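Local coordinates for CyaB (Pseudomonas aeruginosa, PDB 3R5G), which probably makes cyclic AMP from ATP as a membrane-bound class III adenylyl cyclase, represented here by its catalytic domain, at residues 74-83 against 160-168. Sequence-based numbering, arbitrary orientation.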
ATOM      1  N   ALA A  74      -5.572 -24.710  -7.416  1.00 16.07           N
ATOM      2  CA  ALA A  74      -6.154 -23.351  -7.517  1.00 15.94           C
ATOM      3  C   ALA A  74      -7.438 -23.323  -6.699  1.00 15.75           C
ATOM      4  O   ALA A  74      -7.677 -22.332  -5.983  1.00 12.74           O
ATOM      5  CB  ALA A  74      -6.491 -23.050  -8.952  1.00 17.27           C
ATOM      6  N   LYS A  75      -8.249 -24.373  -6.750  1.00 14.61           N
ATOM      7  CA  LYS A  75      -9.556 -24.329  -6.043  1.00 13.69           C
ATOM      8  C   LYS A  75      -9.362 -24.317  -4.541  1.00 13.98           C
ATOM      9  O   LYS A  75      -9.940 -23.472  -3.843  1.00 13.22           O
ATOM     10  CB  LYS A  75     -10.359 -25.537  -6.451  1.00 14.10           C
ATOM     11  CG  LYS A  75     -11.554 -25.755  -5.706  1.00 20.59           C
ATOM     12  CD  LYS A  75     -12.602 -26.631  -6.473  1.00 26.45           C
ATOM     13  CE  LYS A  75     -13.856 -26.668  -5.634  1.00 30.58           C
ATOM     14  NZ  LYS A  75     -14.729 -27.873  -5.865  1.00 34.97           N
ATOM     15  N   LYS A  76      -8.586 -25.236  -3.982  1.00 12.55           N
ATOM     16  CA  LYS A  76      -8.366 -25.208  -2.536  1.00 13.54           C
ATOM     17  C   LYS A  76      -7.613 -23.989  -2.054  1.00 12.69           C
ATOM     18  O   LYS A  76      -7.895 -23.506  -0.971  1.00 13.26           O
ATOM     19  CB  LYS A  76      -7.623 -26.492  -2.005  1.00 14.93           C
ATOM     20  CG  LYS A  76      -8.529 -27.684  -2.038  1.00 19.20           C
ATOM     21  CD  LYS A  76      -7.693 -28.914  -1.424  1.00 25.47           C
ATOM     22  CE  LYS A  76      -8.317 -30.243  -1.718  1.00 33.83           C
ATOM     23  NZ  LYS A  76      -9.783 -30.336  -1.412  1.00 35.38           N
ATOM     24  N   ASP A  77      -6.757 -23.418  -2.880  1.00 12.55           N
ATOM     25  CA  ASP A  77      -6.059 -22.198  -2.473  1.00 13.07           C
ATOM     26  C   ASP A  77      -7.096 -21.048  -2.332  1.00 11.20           C
ATOM     27  O   ASP A  77      -7.024 -20.266  -1.399  1.00 11.44           O
ATOM     28  CB  ASP A  77      -4.928 -21.771  -3.463  1.00 12.28           C
ATOM     29  CG  ASP A  77      -3.734 -22.714  -3.507  1.00 15.56           C
ATOM     30  OD1 ASP A  77      -3.522 -23.503  -2.582  1.00 14.70           O
ATOM     31  OD2 ASP A  77      -2.997 -22.632  -4.477  1.00 17.29           O
ATOM     32  N   ALA A  78      -7.981 -20.985  -3.292  1.00 10.75           N
ATOM     33  CA  ALA A  78      -9.043 -19.936  -3.251  1.00 10.40           C
ATOM     34  C   ALA A  78     -10.016 -20.187  -2.121  1.00 10.21           C
ATOM     35  O   ALA A  78     -10.375 -19.208  -1.413  1.00  9.61           O
ATOM     36  CB  ALA A  78      -9.789 -19.916  -4.588  1.00 10.79           C
ATOM     37  N   VAL A  79     -10.474 -21.434  -1.941  1.00  9.86           N
ATOM     38  CA  VAL A  79     -11.341 -21.718  -0.803  1.00  9.09           C
ATOM     39  C   VAL A  79     -10.617 -21.333   0.510  1.00  7.66           C
ATOM     40  O   VAL A  79     -11.233 -20.787   1.436  1.00  8.98           O
ATOM     41  CB  VAL A  79     -11.741 -23.168  -0.782  1.00  9.09           C
ATOM     42  CG1 VAL A  79     -12.461 -23.569   0.507  1.00 12.69           C
ATOM     43  CG2 VAL A  79     -12.678 -23.375  -1.993  1.00 11.22           C
ATOM     44  N   ALA A  80      -9.305 -21.684   0.632  1.00  9.38           N
ATOM     45  CA  ALA A  80      -8.612 -21.341   1.852  1.00  9.76           C
ATOM     46  C   ALA A  80      -8.537 -19.815   2.135  1.00  8.46           C
ATOM     47  O   ALA A  80      -8.803 -19.331   3.280  1.00  9.15           O
ATOM     48  CB  ALA A  80      -7.170 -21.946   1.805  1.00 10.89           C
ATOM     49  N   ALA A  81      -8.290 -19.033   1.035  1.00  7.17           N
ATOM     50  CA  ALA A  81      -8.158 -17.599   1.217  1.00  8.30           C
ATOM     51  C   ALA A  81      -9.543 -17.061   1.658  1.00  8.55           C
ATOM     52  O   ALA A  81      -9.591 -16.212   2.497  1.00  7.88           O
ATOM     53  CB  ALA A  81      -7.805 -16.946  -0.131  1.00  8.50           C
ATOM     54  N   VAL A  82     -10.604 -17.437   0.973  1.00  7.62           N
ATOM     55  CA  VAL A  82     -11.930 -16.832   1.351  1.00  7.56           C
ATOM     56  C   VAL A  82     -12.372 -17.302   2.718  1.00  7.92           C
ATOM     57  O   VAL A  82     -12.988 -16.513   3.465  1.00  9.03           O
ATOM     58  CB  VAL A  82     -12.891 -17.190   0.245  1.00  7.77           C
ATOM     59  CG1 VAL A  82     -14.351 -16.634   0.484  1.00 10.46           C
ATOM     60  CG2 VAL A  82     -12.434 -16.487  -1.050  1.00  9.53           C
ATOM     61  N   SER A  83     -12.120 -18.578   3.045  1.00  8.74           N
ATOM     62  CA  SER A  83     -12.473 -19.117   4.367  1.00  8.90           C
ATOM     63  C   SER A  83     -11.696 -18.393   5.414  1.00  8.76           C
ATOM     64  O   SER A  83     -12.245 -18.104   6.497  1.00  9.22           O
ATOM     65  CB  SER A  83     -12.226 -20.658   4.421  1.00  9.58           C
ATOM     66  OG  SER A  83     -13.017 -21.296   3.425  1.00 10.42           O
ATOM     67  N   THR A 160     -12.257 -15.770  -8.705  1.00 11.28           N
ATOM     68  CA  THR A 160     -12.277 -16.426  -7.417  1.00 10.16           C
ATOM     69  C   THR A 160     -13.602 -17.125  -7.233  1.00 10.36           C
ATOM     70  O   THR A 160     -13.708 -18.216  -6.705  1.00 12.19           O
ATOM     71  CB  THR A 160     -12.024 -15.382  -6.333  1.00  9.16           C
ATOM     72  OG1 THR A 160     -10.766 -14.730  -6.549  1.00 11.04           O
ATOM     73  CG2 THR A 160     -12.012 -16.015  -4.939  1.00 10.95           C
ATOM     74  N   TYR A 161     -14.705 -16.411  -7.492  1.00 10.13           N
ATOM     75  CA  TYR A 161     -16.049 -17.012  -7.379  1.00 12.40           C
ATOM     76  C   TYR A 161     -16.130 -18.316  -8.111  1.00 13.06           C
ATOM     77  O   TYR A 161     -16.686 -19.280  -7.541  1.00 12.99           O
ATOM     78  CB  TYR A 161     -17.095 -15.981  -7.945  1.00 12.80           C
ATOM     79  CG  TYR A 161     -18.433 -16.634  -8.177  1.00 13.36           C
ATOM     80  CD1 TYR A 161     -19.253 -16.893  -7.112  1.00 13.96           C
ATOM     81  CD2 TYR A 161     -18.862 -16.978  -9.497  1.00 10.52           C
ATOM     82  CE1 TYR A 161     -20.488 -17.565  -7.321  1.00 12.28           C
ATOM     83  CE2 TYR A 161     -20.099 -17.600  -9.684  1.00 12.79           C
ATOM     84  CZ  TYR A 161     -20.885 -17.854  -8.603  1.00 14.12           C
ATOM     85  OH  TYR A 161     -22.065 -18.535  -8.751  1.00 15.66           O
ATOM     86  N   SER A 162     -15.604 -18.357  -9.341  1.00 13.33           N
ATOM     87  CA  SER A 162     -15.639 -19.607 -10.177  1.00 14.41           C
ATOM     88  C   SER A 162     -15.041 -20.828  -9.487  1.00 14.26           C
ATOM     89  O   SER A 162     -15.511 -21.938  -9.685  1.00 17.46           O
ATOM     90  CB  SER A 162     -14.922 -19.415 -11.516  1.00 16.60           C
ATOM     91  OG  SER A 162     -15.735 -18.459 -12.189  1.00 22.61           O
ATOM     92  N   LEU A 163     -13.996 -20.586  -8.702  1.00 13.00           N
ATOM     93  CA  LEU A 163     -13.324 -21.583  -7.953  1.00 14.30           C
ATOM     94  C   LEU A 163     -14.005 -22.026  -6.683  1.00 13.76           C
ATOM     95  O   LEU A 163     -13.914 -23.201  -6.318  1.00 15.76           O
ATOM     96  CB  LEU A 163     -11.883 -21.144  -7.628  1.00 13.89           C
ATOM     97  CG  LEU A 163     -11.025 -21.031  -8.891  1.00 15.85           C
ATOM     98  CD1 LEU A 163      -9.748 -20.323  -8.582  1.00 15.37           C
ATOM     99  CD2 LEU A 163     -10.724 -22.456  -9.457  1.00 17.03           C
ATOM    100  N   ILE A 164     -14.747 -21.120  -6.013  1.00 12.92           N
ATOM    101  CA  ILE A 164     -15.232 -21.400  -4.673  1.00 11.81           C
ATOM    102  C   ILE A 164     -16.772 -21.676  -4.679  1.00 11.25           C
ATOM    103  O   ILE A 164     -17.267 -22.077  -3.646  1.00 11.91           O
ATOM    104  CB  ILE A 164     -14.945 -20.342  -3.636  1.00 10.01           C
ATOM    105  CG1 ILE A 164     -15.804 -19.072  -3.909  1.00 12.84           C
ATOM    106  CG2 ILE A 164     -13.448 -19.951  -3.627  1.00 10.41           C
ATOM    107  CD1 ILE A 164     -15.579 -17.966  -2.968  1.00 13.30           C
ATOM    108  N   LYS A 165     -17.422 -21.434  -5.838  1.00 11.80           N
ATOM    109  CA  LYS A 165     -18.923 -21.345  -5.785  1.00 15.09           C
ATOM    110  C   LYS A 165     -19.648 -22.568  -5.289  1.00 17.99           C
ATOM    111  O   LYS A 165     -20.744 -22.392  -4.785  1.00 16.48           O
ATOM    112  CB  LYS A 165     -19.507 -20.888  -7.125  1.00 14.95           C
ATOM    113  CG  LYS A 165     -19.206 -21.948  -8.239  1.00 17.74           C
ATOM    114  CD  LYS A 165     -19.588 -21.476  -9.635  1.00 20.75           C
ATOM    115  CE  LYS A 165     -19.052 -22.523 -10.607  1.00 27.66           C
ATOM    116  NZ  LYS A 165     -19.287 -22.183 -12.006  1.00 30.78           N
ATOM    117  N   ASP A 166     -19.109 -23.772  -5.427  1.00 14.17           N
ATOM    118  CA  ASP A 166     -19.819 -24.952  -4.937  1.00 17.55           C
ATOM    119  C   ASP A 166     -19.730 -25.123  -3.451  1.00 16.91           C
ATOM    120  O   ASP A 166     -20.503 -25.872  -2.909  1.00 19.19           O
ATOM    121  CB  ASP A 166     -19.222 -26.178  -5.630  1.00 19.23           C
ATOM    122  CG  ASP A 166     -17.662 -26.155  -5.684  1.00 27.08           C
ATOM    123  OD1 ASP A 166     -16.917 -25.081  -5.890  1.00 34.23           O
ATOM    124  OD2 ASP A 166     -17.135 -27.313  -5.645  1.00 40.11           O
ATOM    125  N   VAL A 167     -18.796 -24.436  -2.780  1.00 13.66           N
ATOM    126  CA  VAL A 167     -18.607 -24.618  -1.358  1.00 15.91           C
ATOM    127  C   VAL A 167     -18.743 -23.341  -0.492  1.00 15.20           C
ATOM    128  O   VAL A 167     -18.874 -23.456   0.699  1.00 17.12           O
ATOM    129  CB  VAL A 167     -17.356 -25.403  -1.056  1.00 19.77           C
ATOM    130  CG1 VAL A 167     -17.229 -26.615  -2.023  1.00 25.95           C
ATOM    131  CG2 VAL A 167     -16.188 -24.575  -1.256  1.00 20.09           C
ATOM    132  N   ILE A 168     -18.687 -22.162  -1.098  1.00 11.92           N
ATOM    133  CA  ILE A 168     -18.853 -20.949  -0.348  1.00 10.86           C
ATOM    134  C   ILE A 168     -19.983 -20.151  -0.991  1.00  8.95           C
ATOM    135  O   ILE A 168     -20.062 -19.944  -2.182  1.00 11.44           O
ATOM    136  CB  ILE A 168     -17.537 -20.089  -0.349  1.00 11.06           C
ATOM    137  CG1 ILE A 168     -16.507 -20.857   0.512  1.00 13.18           C
ATOM    138  CG2 ILE A 168     -17.826 -18.638   0.131  1.00 13.09           C
ATOM    139  CD1 ILE A 168     -15.101 -20.177   0.584  1.00 16.10           C
TER
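Leu163 and Ile164 press against the first turns of helix 74-100 and meet the small side chain of Ala78 together: its CB lies 3.9 Å from Leu163 CB and 3.8 Å from Ile164 CG2. The two methyls of Leu163 part beyond that point, CD1 lying by Ala74 O and Ala78 CB, CD2 by the backbone of Lys75. Ile164 forks too. With CG1 set between its backbone N and carbonyl carbon (chi1 70°), CG2 rests on the backbone at Val79 N while CD1 runs on to both methyls of Val82. Val82 CG1 also takes the end of Ile168, 3.6 Å from its CD1, and Val82 CG2 meets Thr160 CG2. Nearer the surface, Val79 CG2 touches Val167 CG2 (3.8 Å), the two side chains crossing at about a right angle.

In this class III nucleotide cyclase fold the contact joins the start of helix 74-100 to the end of helix 158-164 and the loop after it; the axes of the 74-83 and 160-164 segments approach to 8.6 Å and cross at -102°. Both helices pack on strand 109-116 of the central sheet, where Ile114 touches Val82 and Thr160.

At the solvent-exposed side, Lys75 stretches its chain across Leu163 O, CG at 3.5 Å, and ends in a salt bridge from NZ to Asp166 OD2; the modelled 2.5 Å is unusually short, so its exact length is doubtful. In the buried second shell, Ser83 OG turns back to Val79 O, reaching it from above the carbonyl plane, while Ser83 N bonds to the same oxygen from the opposite face; Ile168 CD1 packs against that hydroxyl. Thr160 OG1 is hydrogen-bonded to Thr116 OG1, while CG2, anti to the backbone N, faces Val82.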